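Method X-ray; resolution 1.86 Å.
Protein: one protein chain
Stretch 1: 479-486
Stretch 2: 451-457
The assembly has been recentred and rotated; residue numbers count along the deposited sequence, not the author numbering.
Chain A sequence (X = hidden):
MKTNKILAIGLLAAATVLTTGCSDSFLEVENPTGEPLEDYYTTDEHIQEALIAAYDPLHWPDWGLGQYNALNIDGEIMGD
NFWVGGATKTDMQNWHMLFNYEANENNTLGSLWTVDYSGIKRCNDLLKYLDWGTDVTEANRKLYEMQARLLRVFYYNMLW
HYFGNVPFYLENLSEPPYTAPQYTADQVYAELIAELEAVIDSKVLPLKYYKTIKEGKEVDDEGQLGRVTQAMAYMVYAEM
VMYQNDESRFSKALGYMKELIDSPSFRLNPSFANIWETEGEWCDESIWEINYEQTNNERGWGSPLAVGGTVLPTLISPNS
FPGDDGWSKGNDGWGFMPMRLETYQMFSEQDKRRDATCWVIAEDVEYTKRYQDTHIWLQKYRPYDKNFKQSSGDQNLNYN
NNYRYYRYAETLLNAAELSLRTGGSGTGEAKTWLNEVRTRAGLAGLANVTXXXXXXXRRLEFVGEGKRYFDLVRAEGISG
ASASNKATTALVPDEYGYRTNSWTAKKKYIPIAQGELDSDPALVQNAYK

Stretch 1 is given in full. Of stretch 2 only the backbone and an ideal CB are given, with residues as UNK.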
# COMPACT_ATOMS: atom_id res chain seq x y z
N SER A 479 -12.05 -18.02 7.65
CA SER A 479 -12.71 -19.34 7.53
C SER A 479 -13.09 -19.73 6.08
O SER A 479 -12.74 -20.86 5.62
CB SER A 479 -13.91 -19.37 8.44
OG SER A 479 -14.23 -20.71 8.61
N GLY A 480 -13.77 -18.88 5.35
CA GLY A 480 -14.20 -19.30 3.99
C GLY A 480 -13.23 -18.93 2.87
O GLY A 480 -13.68 -18.91 1.71
N ALA A 481 -11.95 -18.67 3.15
CA ALA A 481 -10.95 -18.37 2.09
C ALA A 481 -10.61 -19.67 1.36
O ALA A 481 -10.28 -20.63 2.03
CB ALA A 481 -9.70 -17.73 2.66
N SER A 482 -10.59 -19.67 0.03
CA SER A 482 -10.14 -20.83 -0.78
C SER A 482 -8.61 -20.86 -0.83
O SER A 482 -7.94 -19.82 -0.49
CB SER A 482 -10.67 -20.74 -2.17
OG SER A 482 -10.01 -19.67 -2.82
N ALA A 483 -8.07 -21.96 -1.32
CA ALA A 483 -6.62 -22.22 -1.35
C ALA A 483 -5.91 -21.12 -2.17
O ALA A 483 -4.84 -20.66 -1.74
CB ALA A 483 -6.36 -23.62 -1.85
N SER A 484 -6.51 -20.67 -3.26
CA SER A 484 -5.91 -19.68 -4.18
C SER A 484 -5.83 -18.31 -3.50
O SER A 484 -5.10 -17.45 -3.99
CB SER A 484 -6.67 -19.65 -5.49
OG SER A 484 -7.94 -19.06 -5.31
N ASN A 485 -6.51 -18.11 -2.35
CA ASN A 485 -6.63 -16.79 -1.69
C ASN A 485 -5.97 -16.84 -0.31
O ASN A 485 -6.10 -15.85 0.43
CB ASN A 485 -8.10 -16.37 -1.68
CG ASN A 485 -8.53 -15.83 -3.02
OD1 ASN A 485 -7.74 -15.20 -3.74
ND2 ASN A 485 -9.77 -16.05 -3.38
N LYS A 486 -5.19 -17.89 -0.02
CA LYS A 486 -4.47 -17.98 1.28
C LYS A 486 -2.96 -18.10 1.05
O LYS A 486 -2.59 -18.91 0.22
CB LYS A 486 -4.97 -19.16 2.12
CG LYS A 486 -6.42 -19.07 2.52
CD LYS A 486 -6.93 -20.36 3.13
CE LYS A 486 -6.28 -20.70 4.45
NZ LYS A 486 -7.30 -21.02 5.47
N UNK A 451 -17.34 -14.68 1.11
CA UNK A 451 -16.08 -13.98 1.48
C UNK A 451 -14.98 -14.34 0.46
O UNK A 451 -14.22 -13.41 0.08
CB UNK A 451 -15.64 -14.36 2.90
N UNK A 452 -14.94 -15.57 -0.05
CA UNK A 452 -13.93 -15.96 -1.06
C UNK A 452 -14.10 -15.15 -2.35
O UNK A 452 -13.08 -14.73 -2.92
CB UNK A 452 -14.03 -17.45 -1.37
N UNK A 453 -15.34 -14.88 -2.78
CA UNK A 453 -15.59 -14.01 -3.95
C UNK A 453 -14.95 -12.64 -3.72
O UNK A 453 -14.41 -12.08 -4.69
CB UNK A 453 -17.09 -13.86 -4.21
N UNK A 454 -15.11 -12.06 -2.52
CA UNK A 454 -14.54 -10.72 -2.21
C UNK A 454 -13.01 -10.81 -2.33
O UNK A 454 -12.41 -9.97 -2.99
CB UNK A 454 -14.95 -10.25 -0.81
N UNK A 455 -12.38 -11.82 -1.72
CA UNK A 455 -10.90 -11.95 -1.83
C UNK A 455 -10.49 -12.07 -3.30
O UNK A 455 -9.43 -11.49 -3.71
CB UNK A 455 -10.40 -13.17 -1.05
N UNK A 456 -11.24 -12.82 -4.11
CA UNK A 456 -10.90 -12.95 -5.55
C UNK A 456 -11.02 -11.59 -6.22
O UNK A 456 -10.12 -11.24 -7.00
CB UNK A 456 -11.81 -13.96 -6.25
N UNK A 457 -12.08 -10.85 -5.93
CA UNK A 457 -12.30 -9.52 -6.54
C UNK A 457 -11.18 -8.54 -6.16
O UNK A 457 -10.73 -7.78 -7.04
CB UNK A 457 -13.65 -8.95 -6.10

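Backbone angles throughout 451-457 are helical (phi -58 to -64°, psi -36 to -48°), so the faces of the helix can be sorted by the direction of CA-to-CB.

At position 451 the bond points toward stretch 1, but the ideal CB lies 5.1 Å from Gly-480 O, with nothing specific to grip. Many side chains of modest size would fit. The residue is Val-451, chi1 -180° (t), whose side chain stays at least 5.2 Å from the other stretch.

Position 452 is the most informative. Its CA-to-CB bond points toward stretch 1, its CA is 5.0 Å from the CA of Ala-481, and its ideal CB is 3.4 Å from Gly-480 O and 4.3 Å from Ser-482 N. Beyond the CB lie the backbone N of Ser-482, its OG and the ND2 of Asn-485, a cluster of potential donors that calls for a short acceptor: Asp, Asn or perhaps Ser. The residue is Asp-452, with chi1 -163° (t). Its OD1 accepts three hydrogen bonds, from Ser-482 N at 2.8 Å (N-H...acceptor angle 170°), from Ser-482 OG at 2.9 Å and from Asn-485 ND2 at 2.9 Å (178°). One carboxylate oxygen thus ties together two parts of the loop. A water adds a backbone bridge, accepting from Asp-452 N at 3.1 Å and donating to Gly-480 O at 2.6 Å.

Positions 453 and 454 point away and sideways respectively, with nothing of stretch 1 within 5.5 Å of either ideal CB; stretch 1 sets no preference. They are Asp-453 and Val-454, and neither touches it.

At 455 the bond again points toward stretch 1. The ideal CB is 3.8 Å from Asn-485 ND2, and the methyl of Ala-481 offers an apolar surface nearby, so Leu, Ile or Met would be reasonable. Leu-455, chi1 -59° (m) and chi2 -180° (t), brings CD1 to 3.8 Å from Ala-481 CB, an apolar contact.

Position 456 points sideways, yet its ideal CB is 4.1 Å from Asn-485 ND2. The amide nitrogen has a second hydrogen to give, so a short side chain with an acceptor, such as Ser, Thr or Asn, would suit. Thr-456, chi1 -65° (m), accepts from Asn-485 ND2 through OG1 at 2.9 Å (158°), while the same OG1 donates to Asp-452 O at 3.2 Å, back along the helix. Asn-485 ND2 therefore spans one helical turn, binding positions 452 and 456.

Position 457 is out of reach and unconstrained by stretch 1. Glu-457 has its carboxylate oxygens hydrogen-bonded elsewhere in the structure.

Stretch 2 451-457: VDDVLTE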
# COMPACT_ATOMS: atom_id res chain seq x y z
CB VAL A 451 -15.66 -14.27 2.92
CG1 VAL A 451 -14.38 -13.52 3.25
CG2 VAL A 451 -16.75 -13.83 3.86
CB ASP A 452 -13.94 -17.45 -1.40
CG ASP A 452 -12.62 -17.81 -2.11
OD1 ASP A 452 -11.51 -17.54 -1.56
OD2 ASP A 452 -12.71 -18.25 -3.23
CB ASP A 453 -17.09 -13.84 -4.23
CG ASP A 453 -17.83 -15.11 -4.62
OD1 ASP A 453 -17.19 -15.94 -5.33
OD2 ASP A 453 -19.04 -15.28 -4.21
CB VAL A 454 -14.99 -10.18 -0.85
CG1 VAL A 454 -14.44 -8.78 -0.60
CG2 VAL A 454 -16.50 -10.22 -0.72
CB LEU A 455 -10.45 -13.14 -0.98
CG LEU A 455 -10.79 -13.06 0.50
CD1 LEU A 455 -10.28 -14.30 1.19
CD2 LEU A 455 -10.23 -11.79 1.15
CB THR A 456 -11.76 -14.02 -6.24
OG1 THR A 456 -11.38 -15.25 -5.62
CG2 THR A 456 -11.57 -14.05 -7.74
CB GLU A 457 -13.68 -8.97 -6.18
CG GLU A 457 -14.18 -7.99 -7.20
CD GLU A 457 -14.47 -8.58 -8.57
OE1 GLU A 457 -14.98 -9.72 -8.61
OE2 GLU A 457 -14.18 -7.89 -9.59
O HOH W 1 -16.10 -18.18 1.09
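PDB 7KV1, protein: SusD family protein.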